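Local coordinates for protein farnesyl diphosphate synthase (Rhodobacter capsulatus, PDB 3M0G) that probably condenses isopentenyl diphosphate with an allylic diphosphate such as farnesyl diphosphate, with magnesium, to build the longer prenyl chains of isoprenoid biosynthesis, at residues E51-I55 / H56-M60; Q115-A118 / F119-T123; L166-D169 / E170-L174; T242-L246 / L247-G251. All coordinates share one frame; numbering follows the deposited sequence.

Interaction 1 (E51-I55 / H56-M60)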
# COMPACT_ATOMS: atom_id res chain seq x y z
N GLU B 51 -19.51 9.99 8.60
CA GLU B 51 -20.91 10.29 8.43
C GLU B 51 -21.70 9.05 8.09
O GLU B 51 -22.82 8.87 8.53
CB GLU B 51 -21.11 11.38 7.39
CG GLU B 51 -20.52 12.74 7.79
CD GLU B 51 -20.90 13.19 9.18
OE1 GLU B 51 -22.08 13.55 9.41
OE2 GLU B 51 -20.00 13.20 10.06
N SER B 52 -21.09 8.16 7.31
CA SER B 52 -21.75 6.93 6.92
C SER B 52 -21.75 5.94 8.07
O SER B 52 -22.63 5.09 8.15
CB SER B 52 -21.10 6.33 5.67
OG SER B 52 -19.75 5.98 5.90
N ALA B 53 -20.77 6.05 8.97
CA ALA B 53 -20.76 5.25 10.20
C ALA B 53 -21.88 5.71 11.11
O ALA B 53 -22.63 4.89 11.65
CB ALA B 53 -19.41 5.35 10.91
N ALA B 54 -22.00 7.03 11.25
CA ALA B 54 -23.06 7.63 12.07
C ALA B 54 -24.47 7.14 11.70
O ALA B 54 -25.29 6.90 12.58
CB ALA B 54 -22.99 9.14 11.96
N ILE B 55 -24.76 7.05 10.40
CA ILE B 55 -26.06 6.57 9.91
C ILE B 55 -26.37 5.16 10.40
O ILE B 55 -27.53 4.79 10.57
CB ILE B 55 -26.12 6.56 8.36
CG1 ILE B 55 -26.01 7.97 7.78
CG2 ILE B 55 -27.43 5.93 7.88
CD1 ILE B 55 -25.74 7.97 6.30
N HIS B 56 -25.31 4.40 10.64
CA HIS B 56 -25.43 3.04 11.17
C HIS B 56 -25.23 3.00 12.68
O HIS B 56 -24.95 1.93 13.26
CB HIS B 56 -24.46 2.12 10.42
CG HIS B 56 -24.83 1.92 8.99
ND1 HIS B 56 -24.45 2.78 7.98
CD2 HIS B 56 -25.59 0.97 8.39
CE1 HIS B 56 -24.94 2.36 6.83
NE2 HIS B 56 -25.65 1.26 7.05
N GLY B 57 -25.37 4.16 13.31
CA GLY B 57 -25.31 4.30 14.76
C GLY B 57 -23.95 4.11 15.39
O GLY B 57 -23.84 3.87 16.59
N ILE B 58 -22.90 4.21 14.56
CA ILE B 58 -21.52 3.99 15.00
C ILE B 58 -20.85 5.33 15.31
O ILE B 58 -20.97 6.28 14.53
CB ILE B 58 -20.72 3.18 13.93
CG1 ILE B 58 -21.23 1.73 13.87
CG2 ILE B 58 -19.20 3.22 14.20
CD1 ILE B 58 -20.62 0.89 12.76
N SER B 59 -20.17 5.40 16.47
CA SER B 59 -19.52 6.63 16.94
C SER B 59 -18.37 7.10 16.06
O SER B 59 -17.83 6.32 15.29
CB SER B 59 -19.03 6.47 18.39
OG SER B 59 -17.78 5.80 18.47
N MSE B 60 -18.02 8.37 16.16
CA MSE B 60 -16.84 8.90 15.47
C MSE B 60 -15.55 8.24 15.97
O MSE B 60 -14.69 7.88 15.18
CB MSE B 60 -16.76 10.41 15.61
CG MSE B 60 -15.54 11.03 14.95
SE MSE B 60 -15.70 12.96 14.73
CE MSE B 60 -15.46 13.52 16.59
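With CG anti to its own carbonyl carbon (chi1 -68°) and the imidazole turned across the chain (chi2 86°), H56 folds back on the end of helix 44-55 and points ND1 at the carbonyl of S52. The resulting hydrogen bond, 2.9 Å from H56 ND1 to S52 O, is nearly straight at 172°, lies in the ring plane and meets the oxygen head-on. Since a carbonyl oxygen can only accept, the proton of this bond sits on ND1. Replacing this histidine by an alanine is likely to leave the S52 carbonyl without this donor and Y270 without its ring partner.

The backbone closes the helix as a Schellman motif. I58 N reaches A53 O at 3.0 Å, and G57 N reaches A54 O at 2.8 Å, with G57, at positive phi, as the C-prime residue. H56 N also binds A53 O, so two donors grip this oxygen from opposite faces of its carbonyl plane. The usual apolar contact of the motif is made by A53 CB and I58 CG2, 3.9 Å apart, which bridge the turn.

S59 then caps the start of helix 60-81 through Q62 N. H56 and I58 pack on the end of helix 168-194, the H56 ring meets that of Y270 steeply, and I55 leans on L277 of helix 275-285.

Interaction 2 (Q115-A118 / F119-T123)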
# COMPACT_ATOMS: atom_id res chain seq x y z
N GLN B 115 0.74 4.86 2.30
CA GLN B 115 -0.18 3.79 1.85
C GLN B 115 -0.15 2.60 2.81
O GLN B 115 -1.20 2.00 3.11
CB GLN B 115 0.11 3.33 0.41
CG GLN B 115 -0.64 2.01 0.10
CD GLN B 115 -0.62 1.59 -1.36
OE1 GLN B 115 -1.42 0.72 -1.76
NE2 GLN B 115 0.27 2.18 -2.14
N THR B 116 1.04 2.30 3.32
CA THR B 116 1.22 1.26 4.33
C THR B 116 0.52 1.66 5.63
O THR B 116 -0.11 0.83 6.28
CB THR B 116 2.74 1.02 4.64
OG1 THR B 116 3.45 0.78 3.43
CG2 THR B 116 2.89 -0.21 5.53
N LEU B 117 0.64 2.93 6.01
CA LEU B 117 -0.07 3.44 7.19
C LEU B 117 -1.59 3.27 7.09
O LEU B 117 -2.24 2.87 8.09
CB LEU B 117 0.30 4.91 7.48
CG LEU B 117 -0.16 5.50 8.82
CD1 LEU B 117 0.50 4.76 10.00
CD2 LEU B 117 0.20 6.97 8.90
N ALA B 118 -2.15 3.65 5.94
CA ALA B 118 -3.59 3.48 5.66
C ALA B 118 -4.09 2.06 5.97
O ALA B 118 -5.10 1.89 6.66
CB ALA B 118 -3.93 3.85 4.21
N PHE B 119 -3.40 1.06 5.44
CA PHE B 119 -3.73 -0.36 5.70
C PHE B 119 -3.57 -0.80 7.15
O PHE B 119 -4.37 -1.63 7.66
CB PHE B 119 -3.00 -1.28 4.70
CG PHE B 119 -3.64 -1.28 3.33
CD1 PHE B 119 -4.87 -1.92 3.13
CD2 PHE B 119 -3.05 -0.61 2.27
CE1 PHE B 119 -5.50 -1.89 1.88
CE2 PHE B 119 -3.66 -0.58 0.99
CZ PHE B 119 -4.87 -1.24 0.80
N GLU B 120 -2.58 -0.23 7.84
CA GLU B 120 -2.29 -0.59 9.22
C GLU B 120 -3.46 -0.11 10.07
O GLU B 120 -3.97 -0.81 10.94
CB GLU B 120 -1.00 0.07 9.69
CG GLU B 120 -0.61 -0.25 11.14
CD GLU B 120 0.88 -0.02 11.42
OE1 GLU B 120 1.32 1.15 11.49
OE2 GLU B 120 1.60 -1.02 11.60
N LEU B 121 -3.87 1.12 9.80
CA LEU B 121 -5.02 1.75 10.44
C LEU B 121 -6.30 0.93 10.36
O LEU B 121 -7.08 0.93 11.30
CB LEU B 121 -5.25 3.13 9.82
CG LEU B 121 -4.14 4.08 10.23
CD1 LEU B 121 -4.21 5.34 9.40
CD2 LEU B 121 -4.29 4.37 11.69
N CYS B 122 -6.53 0.28 9.23
CA CYS B 122 -7.67 -0.65 9.04
C CYS B 122 -7.71 -1.84 9.99
O CYS B 122 -8.72 -2.55 10.06
CB CYS B 122 -7.70 -1.14 7.59
SG CYS B 122 -8.20 0.16 6.39
N THR B 123 -6.61 -2.07 10.71
CA THR B 123 -6.48 -3.26 11.56
C THR B 123 -6.76 -2.95 13.02
O THR B 123 -6.86 -3.86 13.83
CB THR B 123 -5.07 -3.88 11.50
OG1 THR B 123 -4.11 -2.97 12.06
CG2 THR B 123 -4.65 -4.26 10.07
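Q115 and F119 sit side by side one turn apart near the C-terminal end of helix 104-121, in the all-helical fold of the polyprenyl synthases. This is the tightly packed side. The extended Q115 chain runs alongside the ring, its CG 4.1 Å from F119 CE2, and the amide and ring planes are about 30° apart. A chi1 of -77° brings the F119 ring back beside the preceding turn, where CD2 comes to 3.3 Å from Q115 O. Across the dimer interface F119 stacks on F119 of the second subunit, and the T116 hydroxyl hydrogen-bonds Q115 of that subunit as well as D112 O of its own chain. V137 and L140 of helix 130-144 also cover F119.

The side bearing E120 is looser and partly exposed: there L117 CD1 merely approaches the carboxylate, 4.0 Å from E120 OE1. L121, by contrast, packs closely on the L117 carbonyl, its CG 3.1 Å from L117 O, and lies next to A69 of helix 60-81. The backbone bonding is uneven too: F119 N to Q115 O and C122 N to A118 O are both weak, at 3.3 and 3.4 Å. Between them L121 N donates to L117 O at 2.9 Å, almost straight at 168°.

Interaction 3 (L166-D169 / E170-L174)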
# COMPACT_ATOMS: atom_id res chain seq x y z
N LEU B 166 -9.89 12.42 -25.25
CA LEU B 166 -10.67 11.29 -24.77
C LEU B 166 -12.17 11.49 -25.03
O LEU B 166 -12.66 12.62 -25.03
CB LEU B 166 -10.45 11.00 -23.27
CG LEU B 166 -9.06 10.65 -22.72
CD1 LEU B 166 -9.19 10.09 -21.30
CD2 LEU B 166 -8.24 9.70 -23.61
N THR B 167 -12.86 10.37 -25.23
CA THR B 167 -14.30 10.38 -25.37
C THR B 167 -14.95 10.43 -24.00
O THR B 167 -14.30 10.20 -22.95
CB THR B 167 -14.83 9.12 -26.08
OG1 THR B 167 -14.58 7.97 -25.25
CG2 THR B 167 -14.16 8.95 -27.44
N LEU B 168 -16.25 10.70 -24.02
CA LEU B 168 -17.00 10.75 -22.78
C LEU B 168 -16.83 9.45 -22.01
O LEU B 168 -16.53 9.46 -20.81
CB LEU B 168 -18.48 11.05 -23.03
CG LEU B 168 -19.36 11.11 -21.78
CD1 LEU B 168 -18.90 12.18 -20.82
CD2 LEU B 168 -20.83 11.30 -22.15
N ASP B 169 -17.00 8.33 -22.71
CA ASP B 169 -16.89 7.02 -22.10
C ASP B 169 -15.51 6.79 -21.46
O ASP B 169 -15.42 6.26 -20.35
CB ASP B 169 -17.26 5.93 -23.11
CG ASP B 169 -18.75 5.91 -23.43
OD1 ASP B 169 -19.53 6.54 -22.68
OD2 ASP B 169 -19.14 5.29 -24.45
N GLU B 170 -14.46 7.23 -22.16
CA GLU B 170 -13.10 7.20 -21.60
C GLU B 170 -12.88 8.07 -20.35
O GLU B 170 -12.34 7.58 -19.35
CB GLU B 170 -12.04 7.45 -22.69
CG GLU B 170 -11.98 6.29 -23.69
CD GLU B 170 -11.39 6.65 -25.04
OE1 GLU B 170 -11.00 5.70 -25.76
OE2 GLU B 170 -11.32 7.84 -25.42
N ILE B 171 -13.30 9.34 -20.39
CA ILE B 171 -13.12 10.19 -19.20
C ILE B 171 -13.97 9.77 -18.00
O ILE B 171 -13.59 10.04 -16.85
CB ILE B 171 -13.19 11.76 -19.46
CG1 ILE B 171 -14.62 12.25 -19.71
CG2 ILE B 171 -12.22 12.20 -20.54
CD1 ILE B 171 -14.78 13.77 -19.50
N ILE B 172 -15.10 9.09 -18.25
CA ILE B 172 -15.94 8.49 -17.19
C ILE B 172 -15.20 7.32 -16.52
O ILE B 172 -15.16 7.22 -15.30
CB ILE B 172 -17.35 8.00 -17.74
CG1 ILE B 172 -18.29 9.18 -18.01
CG2 ILE B 172 -18.03 7.07 -16.77
CD1 ILE B 172 -19.46 8.82 -18.93
N ARG B 173 -14.60 6.46 -17.33
CA ARG B 173 -13.78 5.34 -16.82
C ARG B 173 -12.58 5.84 -16.02
O ARG B 173 -12.23 5.28 -14.99
CB ARG B 173 -13.30 4.48 -18.00
CG ARG B 173 -12.55 3.21 -17.59
CD ARG B 173 -12.11 2.38 -18.79
NE ARG B 173 -11.08 3.03 -19.61
CZ ARG B 173 -10.50 2.50 -20.68
NH1 ARG B 173 -9.58 3.19 -21.35
NH2 ARG B 173 -10.84 1.29 -21.12
N LEU B 174 -11.94 6.90 -16.51
CA LEU B 174 -10.78 7.51 -15.85
C LEU B 174 -11.17 8.02 -14.47
O LEU B 174 -10.48 7.79 -13.48
CB LEU B 174 -10.30 8.68 -16.69
CG LEU B 174 -9.01 9.42 -16.39
CD1 LEU B 174 -8.25 9.57 -17.70
CD2 LEU B 174 -9.32 10.77 -15.77
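E170 OE2 receives the backbone N-H of T167 at 3.0 Å along an almost straight line (177°), on the anti side of the carboxylate and 23° out of its plane. The T167 hydroxyl also lies close to OE2, but its role as a donor there is weak and unsettled. In return, T167 OG1 accepts from E170 N at 3.2 Å. This reciprocal pair is a capping box, with T167 as N-cap of helix 168-194. A chi1 of -67° swings the E170 chain back toward the helix start, and from there it runs extended to the carboxylate. A leucine here would probably leave the T167 N-H without its acceptor and reduce the capping box to its E170 N to T167 OG1 half.

L166 CB presses on I171 CG2 at 3.5 Å, a tight contact, and the L166 and L174 side chains cross at about a right angle, their CD1 atoms 3.8 Å apart. On another side of the helix, L168 CG meets I172 CD1 at 3.7 Å. L166 also touches A159 of helix 149-159.

The first turn thus joins polar capping to a hydrophobic staple, L166 on I171, and the negative E170 carboxylate, close to the helix N terminus, is likely to interact favourably with the helix dipole.

Interaction 4 (T242-L246 / L247-G251). Unlike the reference sequence in segment 247-251: A250 (reference Pro).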
# COMPACT_ATOMS: atom_id res chain seq x y z
N THR B 242 -12.34 17.57 -20.98
CA THR B 242 -12.85 17.68 -19.62
C THR B 242 -14.36 17.54 -19.70
O THR B 242 -14.90 17.43 -20.80
CB THR B 242 -12.55 19.06 -19.02
OG1 THR B 242 -13.29 20.05 -19.74
CG2 THR B 242 -11.06 19.38 -19.10
N PHE B 243 -15.05 17.57 -18.57
CA PHE B 243 -16.51 17.56 -18.60
C PHE B 243 -17.09 18.86 -19.19
O PHE B 243 -18.18 18.84 -19.78
CB PHE B 243 -17.09 17.17 -17.23
CG PHE B 243 -16.81 15.73 -16.87
CD1 PHE B 243 -17.61 14.71 -17.37
CD2 PHE B 243 -15.71 15.39 -16.08
CE1 PHE B 243 -17.35 13.38 -17.08
CE2 PHE B 243 -15.43 14.05 -15.78
CZ PHE B 243 -16.26 13.04 -16.28
N VAL B 244 -16.35 19.96 -19.07
CA VAL B 244 -16.77 21.21 -19.71
C VAL B 244 -16.58 21.16 -21.23
O VAL B 244 -17.48 21.53 -22.00
CB VAL B 244 -16.04 22.45 -19.13
CG1 VAL B 244 -16.53 23.73 -19.80
CG2 VAL B 244 -16.24 22.55 -17.63
N SER B 245 -15.42 20.70 -21.69
CA SER B 245 -15.20 20.57 -23.12
C SER B 245 -16.17 19.53 -23.74
O SER B 245 -16.73 19.76 -24.81
CB SER B 245 -13.74 20.25 -23.45
OG SER B 245 -13.42 18.91 -23.14
N LEU B 246 -16.41 18.42 -23.04
CA LEU B 246 -17.34 17.41 -23.56
C LEU B 246 -18.82 17.78 -23.46
O LEU B 246 -19.58 17.58 -24.41
CB LEU B 246 -17.08 16.03 -22.97
CG LEU B 246 -15.79 15.33 -23.39
CD1 LEU B 246 -15.53 14.12 -22.51
CD2 LEU B 246 -15.83 14.92 -24.85
N LEU B 247 -19.25 18.31 -22.32
CA LEU B 247 -20.67 18.56 -22.08
C LEU B 247 -21.13 19.99 -22.32
O LEU B 247 -22.31 20.25 -22.50
CB LEU B 247 -21.09 18.09 -20.69
CG LEU B 247 -20.88 16.61 -20.33
CD1 LEU B 247 -21.08 16.36 -18.83
CD2 LEU B 247 -21.82 15.70 -21.14
N GLY B 248 -20.18 20.92 -22.36
CA GLY B 248 -20.51 22.35 -22.41
C GLY B 248 -20.52 22.81 -20.97
O GLY B 248 -20.62 22.00 -20.06
N LEU B 249 -20.39 24.12 -20.75
CA LEU B 249 -20.40 24.66 -19.39
C LEU B 249 -21.75 24.49 -18.72
O LEU B 249 -21.83 23.93 -17.63
CB LEU B 249 -19.95 26.14 -19.37
CG LEU B 249 -19.83 26.81 -17.99
CD1 LEU B 249 -19.17 25.89 -16.95
CD2 LEU B 249 -19.07 28.16 -18.09
N ALA B 250 -22.82 24.95 -19.38
CA ALA B 250 -24.17 24.76 -18.87
C ALA B 250 -24.51 23.28 -18.81
O ALA B 250 -25.20 22.83 -17.90
CB ALA B 250 -25.19 25.53 -19.71
N GLY B 251 -24.00 22.51 -19.78
CA GLY B 251 -24.21 21.06 -19.81
C GLY B 251 -23.53 20.34 -18.66
O GLY B 251 -24.08 19.38 -18.11
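This is a local contact at the surface of the fold, where the short helix 243-247 ends and the chain turns into helix 249-265. F243 and L247, one turn apart, bridge the two segments side by side and pointing the same way, with L247 CD1 at the edge of the phenyl ring, 4.1 Å from F243 CD1. The first torsion of L247 (chi1 -59°) directs its branch along the F243 carbonyl, and CB itself comes to 3.1 Å from F243 O. The same oxygen accepts from L247 N at 2.8 Å, with the donor above the carbonyl plane.

One residue on, G248 N closes on V244 O, also at 2.8 Å but with a bent N-H angle of 136°. G248 is the first residue to leave the helix, with positive phi and backbone angles at which any side chain would collide with the L247 carbonyl oxygen. Beyond the turn, V244 CG1 rests 4.2 Å from L249 CB.

The other end of the short helix is held by T242 and S245: S245 N donates to T242 OG1 at 3.0 Å, and T242 N donates to S245 OG at 2.8 Å. D217 of helix 199-219 accepts from F243 N, and L210 and I214 of the same helix touch the F243 side chain. Helix 243-247 thus opens with a T242/S245 capping box and ends at a positive-phi glycine, G248, also the N-cap of helix 249-265.

Overall arrangement
From the N terminus, the four contacts follow one another in series, with none nested or crossed. Interaction 1 closes the turn between helices 44-55 and 60-81. Interaction 2, its centre about 20 Å from that of the first, lies near the end of helix 104-121 and is the one that meets the second subunit. Interaction 3 begins helix 168-194, whose far end packs against interaction 1 although their centres are about 34 Å apart. Interaction 4 links helices 243-247 and 249-265. Interactions 3 and 4 touch: I171 packs on F243 and L246, tying the start of the long helix to the short one.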